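Local coordinates for DUF5063 domain-containing protein (Bacteroides fragilis, PDB 3NRH) that is of unknown function but folds as a predominantly alpha-helical protein that pairs with a second identical subunit, at residues 48-51 and 52-56; 76-79 and 80-84; 163-166 and 167-171. All blocks are in the same frame, centred on the assembly; numbering follows the deposited sequence.

Interaction 1 (48-51 and 52-56)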
loop_
_atom_site.group_PDB
_atom_site.type_symbol
_atom_site.label_atom_id
_atom_site.label_comp_id
_atom_site.label_asym_id
_atom_site.label_seq_id
_atom_site.Cartn_x
_atom_site.Cartn_y
_atom_site.Cartn_z
ATOM N N LEU A 48 2.216 -2.867 -4.201
ATOM C CA LEU A 48 1.889 -3.880 -5.196
ATOM C C LEU A 48 2.051 -5.267 -4.579
ATOM O O LEU A 48 1.263 -6.170 -4.851
ATOM C CB LEU A 48 2.796 -3.742 -6.422
ATOM C CG LEU A 48 2.492 -4.711 -7.573
ATOM C CD1 LEU A 48 1.042 -4.580 -8.017
ATOM C CD2 LEU A 48 3.432 -4.421 -8.723
ATOM N N LEU A 49 3.076 -5.430 -3.748
ATOM C CA LEU A 49 3.323 -6.708 -3.092
ATOM C C LEU A 49 2.165 -7.030 -2.145
ATOM O O LEU A 49 1.694 -8.170 -2.085
ATOM C CB LEU A 49 4.649 -6.660 -2.322
ATOM C CG LEU A 49 5.107 -7.918 -1.575
ATOM C CD1 LEU A 49 5.314 -9.067 -2.549
ATOM C CD2 LEU A 49 6.404 -7.619 -0.827
ATOM N N TYR A 50 1.698 -6.019 -1.418
ATOM C CA TYR A 50 0.591 -6.205 -0.488
ATOM C C TYR A 50 -0.672 -6.602 -1.254
ATOM O O TYR A 50 -1.384 -7.539 -0.876
ATOM C CB TYR A 50 0.322 -4.912 0.291
ATOM C CG TYR A 50 -0.709 -5.088 1.381
ATOM C CD1 TYR A 50 -0.333 -5.460 2.670
ATOM C CD2 TYR A 50 -2.069 -4.953 1.103
ATOM C CE1 TYR A 50 -1.290 -5.702 3.660
ATOM C CE2 TYR A 50 -3.032 -5.198 2.080
ATOM C CZ TYR A 50 -2.636 -5.574 3.353
ATOM O OH TYR A 50 -3.593 -5.853 4.301
ATOM N N LEU A 51 -0.951 -5.874 -2.329
ATOM C CA LEU A 51 -2.124 -6.144 -3.147
ATOM C C LEU A 51 -2.118 -7.562 -3.712
ATOM O O LEU A 51 -3.111 -8.278 -3.617
ATOM C CB LEU A 51 -2.200 -5.129 -4.287
ATOM C CG LEU A 51 -3.320 -5.309 -5.313
ATOM C CD1 LEU A 51 -4.672 -5.302 -4.628
ATOM C CD2 LEU A 51 -3.230 -4.181 -6.345
ATOM N N LYS A 52 -1.001 -7.970 -4.303
ATOM C CA LYS A 52 -0.913 -9.313 -4.872
ATOM C C LYS A 52 -1.031 -10.402 -3.805
ATOM O O LYS A 52 -1.619 -11.456 -4.047
ATOM C CB LYS A 52 0.393 -9.461 -5.666
ATOM C CG LYS A 52 0.456 -8.572 -6.901
ATOM C CD LYS A 52 -0.752 -8.806 -7.811
ATOM C CE LYS A 52 -0.842 -7.779 -8.930
ATOM N NZ LYS A 52 -2.116 -7.913 -9.698
ATOM N N ALA A 53 -0.484 -10.150 -2.619
ATOM C CA ALA A 53 -0.580 -11.128 -1.541
ATOM C C ALA A 53 -2.041 -11.250 -1.109
ATOM O O ALA A 53 -2.535 -12.348 -0.847
ATOM C CB ALA A 53 0.279 -10.695 -0.362
ATOM N N SER A 54 -2.730 -10.113 -1.051
ATOM C CA SER A 54 -4.132 -10.075 -0.647
ATOM C C SER A 54 -5.045 -10.772 -1.646
ATOM O O SER A 54 -6.143 -11.195 -1.293
ATOM C CB SER A 54 -4.597 -8.622 -0.487
ATOM O OG SER A 54 -3.822 -7.937 0.482
HETATM N N MSE A 55 -4.590 -10.889 -2.889
HETATM C CA MSE A 55 -5.387 -11.518 -3.939
HETATM C C MSE A 55 -5.105 -12.996 -4.163
HETATM O O MSE A 55 -5.706 -13.623 -5.042
HETATM C CB MSE A 55 -5.193 -10.761 -5.251
HETATM C CG MSE A 55 -5.735 -9.344 -5.196
HETATM SE SE MSE A 55 -5.414 -8.368 -6.829
HETATM C CE MSE A 55 -6.810 -9.144 -7.925
ATOM N N LEU A 56 -4.197 -13.553 -3.371
ATOM C CA LEU A 56 -3.848 -14.962 -3.495
ATOM C C LEU A 56 -5.031 -15.860 -3.174
ATOM O O LEU A 56 -5.907 -15.491 -2.394
ATOM C CB LEU A 56 -2.688 -15.301 -2.559
ATOM C CG LEU A 56 -1.323 -14.747 -2.981
ATOM C CD1 LEU A 56 -0.286 -15.043 -1.911
ATOM C CD2 LEU A 56 -0.917 -15.371 -4.308
HETATM O O HOH W 1 -5.287 -7.747 2.990
#
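Ser54 sets its hydroxyl against the ring of Tyr50 one turn earlier in the same helix, with OG 3.3 Å from Tyr50 CE2 and oblique to the ring. The same OG donates to the backbone: it lies 2.8 Å from Tyr50 O, which it meets 40° above the carbonyl plane. Ser54 N reaches Tyr50 O at 2.9 Å from the opposite face of its plane, so two donors of one residue grip a single carbonyl. The torsion makes this possible, because OG opposite the carbonyl carbon (chi1 -59°) is swung back over the preceding turn. Water 1 closes a small ring of polar contacts: it donates to Ser54 OG and is also hydrogen-bonded to Tyr50 OH, tying serine and tyrosine together at both the backbone and the phenol.

On another flank of the helix, Leu51 and Met55, a selenomethionine, run side by side in the same direction, and Leu51 CD1 touches Met55 SE at 3.8 Å. Met55 is already beyond the helix, and its N makes only a weak bond to Leu51 O (126° at the hydrogen), consistent with the helical pattern ending here. Lys52 bends at chi2 and crosses the Leu48 side chain at a slant, CE lying 3.8 Å from Leu48 CD1; its methylenes thus pack on leucine while NZ forms a salt bridge with Glu15.

The site is the C-terminal end of helix 35-54. Leu49 and Ala53 rest on Phe16 of helix 11-28, and Ala53 also meets Trp153 of helix 135-169, whose Phe149 ring approaches Tyr50. The second subunit also contributes: its His165 is hydrogen-bonded to Tyr50 OH, and its Leu48 packs on Leu51.

Interaction 2 (76-79 and 80-84)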
loop_
_atom_site.group_PDB
_atom_site.type_symbol
_atom_site.label_atom_id
_atom_site.label_comp_id
_atom_site.label_asym_id
_atom_site.label_seq_id
_atom_site.Cartn_x
_atom_site.Cartn_y
_atom_site.Cartn_z
ATOM N N TYR A 76 20.471 -12.778 6.257
ATOM C CA TYR A 76 19.597 -11.818 6.929
ATOM C C TYR A 76 20.358 -10.621 7.489
ATOM O O TYR A 76 19.970 -9.473 7.275
ATOM C CB TYR A 76 18.833 -12.504 8.069
ATOM C CG TYR A 76 17.936 -11.568 8.864
ATOM C CD1 TYR A 76 16.618 -11.333 8.477
ATOM C CD2 TYR A 76 18.422 -10.898 9.988
ATOM C CE1 TYR A 76 15.802 -10.454 9.190
ATOM C CE2 TYR A 76 17.618 -10.017 10.708
ATOM C CZ TYR A 76 16.311 -9.800 10.304
ATOM O OH TYR A 76 15.511 -8.937 11.010
ATOM N N GLU A 77 21.440 -10.890 8.212
ATOM C CA GLU A 77 22.235 -9.822 8.811
ATOM C C GLU A 77 22.908 -8.903 7.804
ATOM O O GLU A 77 22.922 -7.681 7.976
ATOM C CB GLU A 77 23.287 -10.413 9.752
ATOM C CG GLU A 77 22.717 -10.865 11.078
ATOM C CD GLU A 77 22.117 -9.713 11.864
ATOM O OE1 GLU A 77 22.857 -8.758 12.179
ATOM O OE2 GLU A 77 20.908 -9.761 12.164
ATOM N N VAL A 78 23.471 -9.482 6.754
ATOM C CA VAL A 78 24.132 -8.683 5.738
ATOM C C VAL A 78 23.131 -7.748 5.067
ATOM O O VAL A 78 23.429 -6.576 4.835
ATOM C CB VAL A 78 24.808 -9.579 4.675
ATOM C CG1 VAL A 78 25.386 -8.722 3.564
ATOM C CG2 VAL A 78 25.915 -10.411 5.327
ATOM N N LEU A 79 21.940 -8.263 4.766
ATOM C CA LEU A 79 20.912 -7.446 4.129
ATOM C C LEU A 79 20.453 -6.332 5.059
ATOM O O LEU A 79 20.346 -5.176 4.648
ATOM C CB LEU A 79 19.702 -8.295 3.737
ATOM C CG LEU A 79 18.502 -7.499 3.200
ATOM C CD1 LEU A 79 18.881 -6.785 1.912
ATOM C CD2 LEU A 79 17.334 -8.435 2.960
ATOM N N ARG A 80 20.169 -6.682 6.310
ATOM C CA ARG A 80 19.716 -5.688 7.275
ATOM C C ARG A 80 20.718 -4.551 7.409
ATOM O O ARG A 80 20.347 -3.374 7.378
ATOM C CB ARG A 80 19.482 -6.330 8.643
ATOM C CG ARG A 80 19.025 -5.335 9.711
ATOM C CD ARG A 80 18.905 -5.995 11.090
ATOM N NE ARG A 80 20.193 -6.462 11.600
ATOM C CZ ARG A 80 21.178 -5.664 11.998
ATOM N NH1 ARG A 80 21.033 -4.343 11.953
ATOM N NH2 ARG A 80 22.314 -6.185 12.444
ATOM N N ILE A 81 21.992 -4.901 7.554
ATOM C CA ILE A 81 23.034 -3.898 7.697
ATOM C C ILE A 81 23.143 -2.998 6.468
ATOM O O ILE A 81 23.316 -1.786 6.599
ATOM C CB ILE A 81 24.399 -4.563 7.991
ATOM C CG1 ILE A 81 24.346 -5.238 9.365
ATOM C CG2 ILE A 81 25.510 -3.524 7.951
ATOM C CD1 ILE A 81 25.572 -6.061 9.706
ATOM N N ASN A 82 23.039 -3.575 5.274
ATOM C CA ASN A 82 23.123 -2.773 4.058
ATOM C C ASN A 82 21.953 -1.802 3.956
ATOM O O ASN A 82 22.124 -0.648 3.568
ATOM C CB ASN A 82 23.162 -3.667 2.814
ATOM C CG ASN A 82 24.426 -4.499 2.741
ATOM O OD1 ASN A 82 25.510 -4.023 3.080
ATOM N ND2 ASN A 82 24.297 -5.739 2.289
ATOM N N LEU A 83 20.762 -2.270 4.309
ATOM C CA LEU A 83 19.589 -1.412 4.249
ATOM C C LEU A 83 19.717 -0.305 5.284
ATOM O O LEU A 83 19.366 0.848 5.024
ATOM C CB LEU A 83 18.315 -2.227 4.499
ATOM C CG LEU A 83 18.063 -3.327 3.459
ATOM C CD1 LEU A 83 16.749 -4.028 3.754
ATOM C CD2 LEU A 83 18.038 -2.711 2.061
ATOM N N ALA A 84 20.229 -0.658 6.457
ATOM C CA ALA A 84 20.406 0.319 7.522
ATOM C C ALA A 84 21.378 1.409 7.074
ATOM O O ALA A 84 21.184 2.582 7.376
ATOM C CB ALA A 84 20.915 -0.371 8.793
#
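Two bends bring the charges of Glu77 and Arg80 together: Glu77 folds at chi2 (-62°), while Arg80 starts out extended and turns at chi3 (64°), leaving the two side chains side by side, pointing the same way. Arg80 NH2 then lies 2.6 Å from Glu77 OE1, approaching on the syn side, though tilted out of the carboxylate plane, with the oxygen close to the guanidinium plane. The second link, Arg80 NE to Glu77 OE2, is weak at 3.4 Å. The planes of the two groups are 44° apart, so this i to i+3 salt bridge is lopsided, not a flat bidentate pair. Glu73 brings a second carboxylate close to Glu77 OE2, and Arg80 may offset part of that negative charge.

Leu79 and Leu83 form the apolar flank, with CD1 of Leu79 3.9 Å from CG of Leu83 as the two side chains cross at a slant. Asn82 lies alongside Val78, its ND2 3.4 Å from Val78 CG1, while the backbone bond from Asn82 N to Val78 O (3.1 Å) continues the helix.

Within helix 73-87 the leucines face helix 112-131, Leu79 on Tyr120 and Leu83 on Leu116. Tyr76, whose hydroxyl is hydrogen-bonded to Asp118, adds a polar tie to that same helix.

Interaction 3 (163-166 and 167-171)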
loop_
_atom_site.group_PDB
_atom_site.type_symbol
_atom_site.label_atom_id
_atom_site.label_comp_id
_atom_site.label_asym_id
_atom_site.label_seq_id
_atom_site.Cartn_x
_atom_site.Cartn_y
_atom_site.Cartn_z
ATOM N N ALA A 163 6.294 4.364 7.497
ATOM C CA ALA A 163 7.587 4.931 7.854
ATOM C C ALA A 163 8.259 5.550 6.631
ATOM O O ALA A 163 8.684 6.705 6.672
ATOM C CB ALA A 163 8.479 3.857 8.456
ATOM N N LEU A 164 8.348 4.783 5.547
ATOM C CA LEU A 164 8.967 5.262 4.308
ATOM C C LEU A 164 8.222 6.443 3.704
ATOM O O LEU A 164 8.839 7.334 3.118
ATOM C CB LEU A 164 9.056 4.126 3.283
ATOM C CG LEU A 164 10.091 3.041 3.608
ATOM C CD1 LEU A 164 9.958 1.887 2.637
ATOM C CD2 LEU A 164 11.488 3.639 3.546
ATOM N N HIS A 165 6.897 6.456 3.831
ATOM C CA HIS A 165 6.117 7.569 3.298
ATOM C C HIS A 165 6.575 8.834 4.024
ATOM O O HIS A 165 6.809 9.863 3.397
ATOM C CB HIS A 165 4.616 7.358 3.534
ATOM C CG HIS A 165 3.749 8.418 2.916
ATOM N ND1 HIS A 165 3.354 8.384 1.595
ATOM C CD2 HIS A 165 3.205 9.543 3.440
ATOM C CE1 HIS A 165 2.601 9.438 1.333
ATOM N NE2 HIS A 165 2.495 10.158 2.436
ATOM N N ASP A 166 6.718 8.742 5.347
ATOM C CA ASP A 166 7.153 9.885 6.147
ATOM C C ASP A 166 8.575 10.318 5.790
ATOM O O ASP A 166 8.889 11.505 5.808
ATOM C CB ASP A 166 7.088 9.566 7.644
ATOM C CG ASP A 166 5.691 9.217 8.108
ATOM O OD1 ASP A 166 4.739 9.924 7.718
ATOM O OD2 ASP A 166 5.546 8.240 8.872
ATOM N N VAL A 167 9.439 9.356 5.481
ATOM C CA VAL A 167 10.808 9.690 5.109
ATOM C C VAL A 167 10.811 10.562 3.854
ATOM O O VAL A 167 11.550 11.539 3.765
ATOM C CB VAL A 167 11.642 8.419 4.841
ATOM C CG1 VAL A 167 12.953 8.785 4.146
ATOM C CG2 VAL A 167 11.917 7.699 6.154
ATOM N N LYS A 168 9.962 10.222 2.892
ATOM C CA LYS A 168 9.903 10.974 1.646
ATOM C C LYS A 168 9.144 12.302 1.696
ATOM O O LYS A 168 9.628 13.308 1.182
ATOM C CB LYS A 168 9.301 10.094 0.540
ATOM C CG LYS A 168 9.144 10.787 -0.811
ATOM C CD LYS A 168 8.603 9.827 -1.867
ATOM C CE LYS A 168 8.333 10.540 -3.190
ATOM N NZ LYS A 168 9.538 11.244 -3.708
ATOM N N TYR A 169 7.978 12.310 2.337
ATOM C CA TYR A 169 7.126 13.501 2.370
ATOM C C TYR A 169 7.066 14.381 3.616
ATOM O O TYR A 169 6.766 15.570 3.511
ATOM C CB TYR A 169 5.691 13.090 2.030
ATOM C CG TYR A 169 5.544 12.401 0.697
ATOM C CD1 TYR A 169 5.541 13.130 -0.493
ATOM C CD2 TYR A 169 5.425 11.016 0.620
ATOM C CE1 TYR A 169 5.423 12.488 -1.727
ATOM C CE2 TYR A 169 5.309 10.370 -0.605
ATOM C CZ TYR A 169 5.310 11.112 -1.773
ATOM O OH TYR A 169 5.200 10.471 -2.984
ATOM N N SER A 170 7.319 13.813 4.788
ATOM C CA SER A 170 7.233 14.579 6.029
ATOM C C SER A 170 8.107 15.828 6.054
ATOM O O SER A 170 9.224 15.823 5.547
ATOM C CB SER A 170 7.590 13.695 7.222
ATOM O OG SER A 170 7.520 14.432 8.431
ATOM N N PRO A 171 7.597 16.923 6.646
ATOM C CA PRO A 171 8.374 18.162 6.715
ATOM C C PRO A 171 9.660 17.931 7.500
ATOM O O PRO A 171 9.630 17.400 8.613
ATOM C CB PRO A 171 7.431 19.123 7.435
ATOM C CG PRO A 171 6.075 18.627 7.037
ATOM C CD PRO A 171 6.237 17.131 7.173
#
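Tyr169 lays its CD2 over one face of the His165 ring, 3.3 Å from His165 CE1 and offset toward the rim. The ring centroids are 4.5 Å apart and the planes incline at 38°, a geometry that is oblique. With CG anti to the backbone N (chi1 -176°), the His165 ring leans toward the following turn, where Tyr169 covers one face, and the nearly straight backbone bond from Tyr169 N to His165 O (2.9 Å) holds the two residues one turn apart. On the Tyr169 ring, Lys168 CG sits over the centre of a face.

The helix ends here: Ser170 N still bonds to Asp166 O at 3.0 Å, less straight (141°), but Ser170 is the first residue to leave helical backbone angles.

Farther out, the second subunit holds the imidazole at both nitrogens: ND1 is hydrogen-bonded to Tyr50 OH of the second subunit and NE2 to the carbonyl of its Gly150. Its Phe149 meets Tyr169 edge-to-face, and Gln155 NE2 of the second subunit is hydrogen-bonded to Asp166 OD1. A backbone carbonyl can only accept, so His165 NE2 is probably the donor, consistent with a histidine held in orientation by the partner subunit.

The three contacts follow one another along the chain, each a local turn of a different helix: interaction 1 ends helix 35-54, interaction 2 lies within helix 73-87 and interaction 3 ends helix 135-169. None touches another. Centres of interactions 1 and 2 are 25 Å apart, on opposite sides of the chain's centre; 1 and 3 are 23 Å apart, and 2 and 3 are 21 Å apart, with nearest atoms about 8 Å apart. Interactions 1 and 3 both reach the second subunit, where the ends of helix 35-54 and helix 135-169 from different subunits come together, so two distant helix ends become direct partners across the dimer. Side chains of interaction 2 instead pack on helix 112-131 of the same subunit.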